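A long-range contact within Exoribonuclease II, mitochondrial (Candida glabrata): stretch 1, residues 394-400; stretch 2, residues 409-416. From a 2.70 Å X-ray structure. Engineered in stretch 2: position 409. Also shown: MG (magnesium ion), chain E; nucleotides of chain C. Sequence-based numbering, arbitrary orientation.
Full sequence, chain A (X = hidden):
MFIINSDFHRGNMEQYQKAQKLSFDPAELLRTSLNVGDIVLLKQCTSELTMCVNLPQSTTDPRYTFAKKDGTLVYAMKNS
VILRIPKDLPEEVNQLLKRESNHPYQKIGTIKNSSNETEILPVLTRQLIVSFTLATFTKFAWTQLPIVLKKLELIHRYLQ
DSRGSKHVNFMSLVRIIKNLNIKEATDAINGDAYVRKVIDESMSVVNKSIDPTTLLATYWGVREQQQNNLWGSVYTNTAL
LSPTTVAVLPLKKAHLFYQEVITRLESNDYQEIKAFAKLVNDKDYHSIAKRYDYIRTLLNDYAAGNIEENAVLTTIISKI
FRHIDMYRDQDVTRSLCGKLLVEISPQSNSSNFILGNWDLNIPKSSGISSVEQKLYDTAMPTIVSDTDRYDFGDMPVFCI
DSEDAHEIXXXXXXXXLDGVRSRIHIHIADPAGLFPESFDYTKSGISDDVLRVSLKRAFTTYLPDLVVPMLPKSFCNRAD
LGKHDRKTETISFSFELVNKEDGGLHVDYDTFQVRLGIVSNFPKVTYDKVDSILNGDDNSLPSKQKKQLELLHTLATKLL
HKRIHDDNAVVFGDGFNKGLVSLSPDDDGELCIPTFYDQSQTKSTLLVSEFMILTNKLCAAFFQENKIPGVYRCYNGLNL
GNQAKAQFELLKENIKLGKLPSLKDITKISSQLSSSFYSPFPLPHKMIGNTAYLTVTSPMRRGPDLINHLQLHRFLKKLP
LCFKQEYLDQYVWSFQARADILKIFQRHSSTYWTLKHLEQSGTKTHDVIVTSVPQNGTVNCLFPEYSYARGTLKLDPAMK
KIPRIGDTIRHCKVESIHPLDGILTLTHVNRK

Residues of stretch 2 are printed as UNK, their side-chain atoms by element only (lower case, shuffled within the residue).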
ATOM      1  N   ASP A 394     -23.784  -1.623 -31.249  1.00 55.13           N
ATOM      2  CA  ASP A 394     -23.162  -2.913 -31.443  1.00 50.34           C
ATOM      3  C   ASP A 394     -21.682  -2.750 -31.659  1.00 50.63           C
ATOM      4  O   ASP A 394     -20.982  -3.731 -31.908  1.00 51.27           O
ATOM      5  CB  ASP A 394     -23.794  -3.619 -32.645  1.00 52.62           C
ATOM      6  CG  ASP A 394     -23.503  -5.097 -32.672  1.00 62.23           C
ATOM      7  OD1 ASP A 394     -23.893  -5.780 -31.707  1.00 68.55           O
ATOM      8  OD2 ASP A 394     -22.903  -5.581 -33.666  1.00 61.56           O
HETATM    9  N   MSE A 395     -21.204  -1.527 -31.590  1.00 53.19           N
HETATM   10  CA  MSE A 395     -19.798  -1.295 -31.594  1.00 61.11           C
HETATM   11  C   MSE A 395     -19.127  -2.208 -30.587  1.00 56.96           C
HETATM   12  O   MSE A 395     -19.559  -2.285 -29.428  1.00 60.08           O
HETATM   13  CB  MSE A 395     -19.517   0.139 -31.264  1.00 80.53           C
HETATM   14  CG  MSE A 395     -18.086   0.375 -30.966  1.00102.78           C
HETATM   15 SE   MSE A 395     -17.814   2.180 -30.326  1.00121.27          SE
HETATM   16  CE  MSE A 395     -16.181   2.594 -31.322  1.00127.43           C
ATOM     17  N   PRO A 396     -18.087  -2.908 -31.047  1.00 58.19           N
ATOM     18  CA  PRO A 396     -17.420  -3.920 -30.219  1.00 56.35           C
ATOM     19  C   PRO A 396     -16.447  -3.305 -29.236  1.00 55.38           C
ATOM     20  O   PRO A 396     -15.647  -2.423 -29.573  1.00 52.90           O
ATOM     21  CB  PRO A 396     -16.666  -4.783 -31.232  1.00 51.65           C
ATOM     22  CG  PRO A 396     -16.534  -3.941 -32.432  1.00 50.71           C
ATOM     23  CD  PRO A 396     -17.394  -2.709 -32.322  1.00 56.30           C
ATOM     24  N   VAL A 397     -16.494  -3.846 -28.020  1.00 58.72           N
ATOM     25  CA  VAL A 397     -15.709  -3.392 -26.879  1.00 49.83           C
ATOM     26  C   VAL A 397     -14.819  -4.521 -26.411  1.00 50.21           C
ATOM     27  O   VAL A 397     -15.319  -5.566 -25.983  1.00 56.09           O
ATOM     28  CB  VAL A 397     -16.616  -2.977 -25.723  1.00 46.26           C
ATOM     29  CG1 VAL A 397     -15.796  -2.393 -24.638  1.00 56.95           C
ATOM     30  CG2 VAL A 397     -17.617  -1.989 -26.245  1.00 56.47           C
ATOM     31  N   PHE A 398     -13.515  -4.269 -26.373  1.00 48.82           N
ATOM     32  CA  PHE A 398     -12.534  -5.265 -25.981  1.00 48.37           C
ATOM     33  C   PHE A 398     -12.152  -5.136 -24.503  1.00 48.95           C
ATOM     34  O   PHE A 398     -11.537  -4.144 -24.098  1.00 46.18           O
ATOM     35  CB  PHE A 398     -11.295  -5.121 -26.855  1.00 52.56           C
ATOM     36  CG  PHE A 398     -11.559  -5.214 -28.335  1.00 54.05           C
ATOM     37  CD1 PHE A 398     -11.840  -6.438 -28.929  1.00 54.40           C
ATOM     38  CD2 PHE A 398     -11.458  -4.088 -29.146  1.00 52.91           C
ATOM     39  CE1 PHE A 398     -12.043  -6.527 -30.300  1.00 55.80           C
ATOM     40  CE2 PHE A 398     -11.657  -4.170 -30.518  1.00 55.76           C
ATOM     41  CZ  PHE A 398     -11.948  -5.386 -31.095  1.00 58.52           C
ATOM     42  N   CYS A 399     -12.464  -6.169 -23.714  1.00 54.09           N
ATOM     43  CA  CYS A 399     -12.109  -6.263 -22.293  1.00 54.29           C
ATOM     44  C   CYS A 399     -11.011  -7.303 -22.132  1.00 53.24           C
ATOM     45  O   CYS A 399     -11.278  -8.497 -21.967  1.00 54.39           O
ATOM     46  CB  CYS A 399     -13.328  -6.617 -21.458  1.00 54.54           C
ATOM     47  SG  CYS A 399     -14.626  -5.362 -21.519  1.00 59.84           S
ATOM     48  N   ILE A 400      -9.768  -6.832 -22.168  1.00 50.64           N
ATOM     49  CA  ILE A 400      -8.593  -7.701 -22.185  1.00 49.75           C
ATOM     50  C   ILE A 400      -8.154  -7.901 -20.742  1.00 55.48           C
ATOM     51  O   ILE A 400      -7.412  -7.089 -20.189  1.00 62.55           O
ATOM     52  CB  ILE A 400      -7.482  -7.107 -23.025  1.00 44.23           C
ATOM     53  CG1 ILE A 400      -8.082  -6.597 -24.317  1.00 45.10           C
ATOM     54  CG2 ILE A 400      -6.401  -8.140 -23.249  1.00 44.55           C
ATOM     55  CD1 ILE A 400      -7.077  -6.069 -25.229  1.00 49.69           C
ATOM     56  N   UNK A 409     -13.110  -3.565 -15.220  1.00 48.16           N
ATOM     57  CA  UNK A 409     -13.308  -2.129 -15.090  1.00 41.36           C
ATOM     58  C   UNK A 409     -13.195  -1.393 -16.417  1.00 41.47           C
ATOM     59  O   UNK A 409     -13.646  -0.248 -16.518  1.00 47.59           O
ATOM     60  n   UNK A 409     -11.642  -2.665 -12.116  1.00 54.08           N
ATOM     61  c   UNK A 409     -12.449  -1.777 -12.668  1.00 51.65           C
ATOM     62  o   UNK A 409     -13.283  -1.145 -12.015  1.00 52.84           O
ATOM     63  c   UNK A 409     -12.236  -1.500 -14.155  1.00 48.66           C
ATOM     64  N   UNK A 410     -12.656  -2.041 -17.447  1.00 50.37           N
ATOM     65  CA  UNK A 410     -12.143  -1.385 -18.644  1.00 55.94           C
ATOM     66  C   UNK A 410     -12.534  -2.094 -19.937  1.00 55.63           C
ATOM     67  O   UNK A 410     -12.524  -3.323 -20.009  1.00 55.25           O
ATOM     68  c   UNK A 410     -10.009  -2.779 -18.428  1.00 95.15           C
ATOM     69  o   UNK A 410     -10.699  -3.677 -17.896  1.00108.99           O
ATOM     70  o   UNK A 410      -8.826  -3.006 -18.756  1.00107.67           O
ATOM     71  c   UNK A 410     -10.615  -1.360 -18.552  1.00 66.80           C
ATOM     72  N   UNK A 411     -12.814  -1.312 -20.975  1.00 53.09           N
ATOM     73  CA  UNK A 411     -12.909  -1.833 -22.330  1.00 45.28           C
ATOM     74  C   UNK A 411     -12.398  -0.801 -23.314  1.00 44.19           C
ATOM     75  O   UNK A 411     -12.417   0.397 -23.041  1.00 47.69           O
ATOM     76  N   UNK A 412     -11.953  -1.273 -24.477  1.00 43.41           N
ATOM     77  CA  UNK A 412     -11.431  -0.407 -25.530  1.00 47.40           C
ATOM     78  C   UNK A 412     -12.222  -0.586 -26.819  1.00 51.82           C
ATOM     79  O   UNK A 412     -12.554  -1.712 -27.213  1.00 48.60           O
ATOM     80  c   UNK A 412      -9.946  -0.698 -25.808  1.00 46.26           C
ATOM     81  c   UNK A 412      -7.779  -1.292 -24.729  1.00 55.94           C
ATOM     82  c   UNK A 412      -9.316   0.429 -26.573  1.00 43.59           C
ATOM     83  c   UNK A 412      -9.206  -0.936 -24.507  1.00 50.44           C
ATOM     84  N   UNK A 413     -12.451   0.525 -27.517  1.00 54.21           N
ATOM     85  CA  UNK A 413     -13.124   0.526 -28.803  1.00 50.16           C
ATOM     86  C   UNK A 413     -12.412   1.511 -29.704  1.00 51.38           C
ATOM     87  O   UNK A 413     -12.008   2.586 -29.251  1.00 48.02           O
ATOM     88  c   UNK A 413     -14.592   0.895 -28.649  1.00 50.16           C
ATOM     89  o   UNK A 413     -15.266  -0.083 -27.868  1.00 52.28           O
ATOM     90  N   UNK A 414     -12.218   1.124 -30.964  1.00 53.28           N
ATOM     91  CA  UNK A 414     -11.581   1.988 -31.947  1.00 51.98           C
ATOM     92  C   UNK A 414     -12.455   2.097 -33.184  1.00 58.91           C
ATOM     93  O   UNK A 414     -13.142   1.145 -33.580  1.00 56.43           O
ATOM     94  c   UNK A 414     -10.190   0.139 -32.878  1.00 45.85           C
ATOM     95  c   UNK A 414      -9.524   2.453 -33.324  1.00 47.93           C
ATOM     96  c   UNK A 414     -10.163   1.508 -32.318  1.00 47.92           C
ATOM     97  c   UNK A 414      -8.099   2.157 -33.570  1.00 50.46           C
ATOM     98  N   UNK A 415     -12.451   3.286 -33.764  1.00 61.89           N
ATOM     99  CA  UNK A 415     -13.048   3.552 -35.056  1.00 62.04           C
ATOM    100  C   UNK A 415     -11.984   4.108 -35.970  1.00 62.60           C
ATOM    101  O   UNK A 415     -11.450   5.194 -35.713  1.00 57.51           O
ATOM    102  c   UNK A 415     -15.432   3.884 -34.516  1.00 77.32           C
ATOM    103  o   UNK A 415     -17.640   4.552 -34.091  1.00 92.60           O
ATOM    104  c   UNK A 415     -14.184   4.540 -34.925  1.00 66.67           C
ATOM    105  o   UNK A 415     -16.026   6.047 -33.867  1.00 81.66           O
ATOM    106  c   UNK A 415     -16.441   4.894 -34.115  1.00 85.20           C
ATOM    107  N   UNK A 416     -11.676   3.371 -37.032  1.00 68.05           N
ATOM    108  CA  UNK A 416     -10.749   3.901 -38.013  1.00 70.13           C
ATOM    109  C   UNK A 416     -11.553   4.774 -38.963  1.00 71.11           C
ATOM    110  O   UNK A 416     -12.385   4.280 -39.732  1.00 71.02           O
ATOM    111  c   UNK A 416      -7.836   2.239 -39.963  1.00 94.08           C
ATOM    112  o   UNK A 416      -6.675   2.551 -40.326  1.00 98.23           O
ATOM    113  o   UNK A 416      -8.326   1.094 -40.134  1.00 93.94           O
ATOM    114  c   UNK A 416      -8.657   3.299 -39.239  1.00 82.71           C
ATOM    115  c   UNK A 416      -9.996   2.790 -38.728  1.00 73.04           C
TER
HETATM  116 MG    MG E1001      -9.473  -5.576 -17.745  1.00126.87          MG
ATOM    117  P     C C   6      -8.996  -4.166 -14.162  1.00 42.51           P
ATOM    118  OP1   C C   6     -10.359  -4.322 -14.687  1.00 45.20           O
ATOM    119  OP2   C C   6      -8.572  -2.927 -13.489  1.00 45.92           O
ATOM    120  O5'   C C   6      -8.813  -5.411 -13.213  1.00 49.05           O
ATOM    121  C5'   C C   6      -8.926  -6.718 -13.751  1.00 47.85           C
ATOM    122  C4'   C C   6      -8.464  -7.776 -12.777  1.00 48.21           C
ATOM    123  O4'   C C   6      -7.021  -7.743 -12.607  1.00 48.33           O
ATOM    124  C3'   C C   6      -8.971  -7.673 -11.357  1.00 47.48           C
ATOM    125  O3'   C C   6     -10.318  -8.066 -11.205  1.00 53.56           O
ATOM    126  C2'   C C   6      -8.016  -8.596 -10.647  1.00 49.16           C
ATOM    127  O2'   C C   6      -8.314  -9.918 -11.032  1.00 54.05           O
ATOM    128  C1'   C C   6      -6.699  -8.222 -11.323  1.00 48.04           C
ATOM    129  N1    C C   6      -5.949  -7.192 -10.550  1.00 49.41           N
ATOM    130  C2    C C   6      -5.122  -7.635  -9.488  1.00 57.09           C
ATOM    131  O2    C C   6      -5.021  -8.840  -9.256  1.00 65.24           O
ATOM    132  N3    C C   6      -4.413  -6.798  -8.706  1.00 50.61           N
ATOM    133  C4    C C   6      -4.512  -5.509  -8.946  1.00 49.89           C
ATOM    134  N4    C C   6      -3.784  -4.714  -8.154  1.00 51.39           N
ATOM    135  C5    C C   6      -5.338  -5.009 -10.009  1.00 45.69           C
ATOM    136  C6    C C   6      -6.038  -5.858 -10.772  1.00 44.87           C
ATOM    137  P     A C   5      -5.149  -0.054 -14.835  1.00 49.45           P
ATOM    138  OP1   A C   5      -6.364   0.701 -15.213  1.00 42.98           O
ATOM    139  OP2   A C   5      -4.563   0.150 -13.479  1.00 51.94           O
ATOM    140  O5'   A C   5      -5.511  -1.587 -14.961  1.00 49.46           O
ATOM    141  C5'   A C   5      -6.005  -2.080 -16.188  1.00 48.50           C
ATOM    142  C4'   A C   5      -5.934  -3.578 -16.271  1.00 45.38           C
ATOM    143  O4'   A C   5      -4.554  -4.012 -16.227  1.00 45.71           O
ATOM    144  C3'   A C   5      -6.603  -4.351 -15.150  1.00 42.09           C
ATOM    145  O3'   A C   5      -7.992  -4.482 -15.349  1.00 43.52           O
ATOM    146  C2'   A C   5      -5.873  -5.677 -15.202  1.00 44.79           C
ATOM    147  O2'   A C   5      -6.343  -6.455 -16.293  1.00 45.04           O
ATOM    148  C1'   A C   5      -4.456  -5.211 -15.506  1.00 45.44           C
ATOM    149  N9    A C   5      -3.768  -4.903 -14.263  1.00 54.27           N
ATOM    150  C8    A C   5      -3.642  -3.704 -13.607  1.00 58.47           C
ATOM    151  N7    A C   5      -2.994  -3.789 -12.472  1.00 55.41           N
ATOM    152  C5    A C   5      -2.709  -5.140 -12.400  1.00 59.17           C
ATOM    153  C6    A C   5      -2.028  -5.896 -11.447  1.00 67.51           C
ATOM    154  N6    A C   5      -1.498  -5.369 -10.335  1.00 73.12           N
ATOM    155  N1    A C   5      -1.922  -7.226 -11.694  1.00 67.13           N
ATOM    156  C2    A C   5      -2.458  -7.746 -12.813  1.00 66.33           C
ATOM    157  N3    A C   5      -3.121  -7.139 -13.796  1.00 62.88           N
ATOM    158  C4    A C   5      -3.195  -5.836 -13.496  1.00 60.44           C
HETATM  159  O   HOH W   1      -9.370  -4.076 -21.870  1.00 47.64           O
HETATM  160  O   HOH W   2      -8.452  -4.542 -19.067  1.00117.75           O
HETATM  161  O   HOH W   3     -11.107  -4.699 -18.432  1.00123.47           O

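Position 409 carries two side-chain carbons, the second bonded to one oxygen and one nitrogen, the pattern of a carboxamide. It does not touch stretch 1, and its CA-to-CB bond points away. This is N409, an engineered residue where the natural sequence has Asp. Its backbone N donates to OP1 of nucleotide C6 at 2.9 Å, and N409 ND2 makes a weak hydrogen bond to the same OP1 at 3.3 Å.

Position 410 has two carbons, the second bearing two oxygens, a short carboxylate. Its backbone O sits 3.3 Å from C399 SG. This is D410. D410 OD1 coordinates the magnesium ion at 2.3 Å, as do the O atoms of waters 2 and 3 at 2.0 Å. Water 1 links the stretches, donating to F398 O at 3.1 Å and weakly to D410 OD2 at 3.3 Å.

Position 411 has no side-chain atoms. Its CA packs 3.7 Å from V397 CG1 and 3.2 Å from F398 O, the latter a CA-H...O contact. A CB built in ideal geometry would fall 2.5 Å from V397 CG1, a clash, so the close approach depends on its absence. This is G411.

Position 412 has four carbons, forked at the first, with one arm two carbons long. Its backbone N and O both face F398, while its CA-to-CB bond runs sideways to stretch 1. This is the beta-branched I412.

Position 413 has one carbon followed by one oxygen; the oxygen lies 2.9 Å from P396 O and 3.4 Å from V397 CG2, and CB is 3.5 Å from M395 CE. This is S413, whose chi1 of -63° (m) places OG to donate to P396 O.

Position 414 repeats the forked four-carbon pattern. Its CA-to-CB bond points away, leaving its backbone O, 4.1 Å from M395 CE, as its nearest contact. This is I414.

Position 415 has three carbons, the third carrying two oxygens. The second side-chain carbon lies 3.5 Å from M395 CE, a contact between aliphatic groups. This is E415.

Position 416 has the same composition and is exposed and out of reach of stretch 1, giving E416.

The contact is organised by one antiparallel bridge, F398 with I412. F398 N donates to I412 O at 2.9 Å and 176°, and I412 N returns a bond to F398 O at 2.9 Å and 151°. Beside this pair, G411 allows V397 to approach, S413 OG ties down P396 O, and the selenomethionine M395 extends the packing to E415. Together the stretches bury 468 Å².

Stretch 2, residues 409-416: NDGISIEE
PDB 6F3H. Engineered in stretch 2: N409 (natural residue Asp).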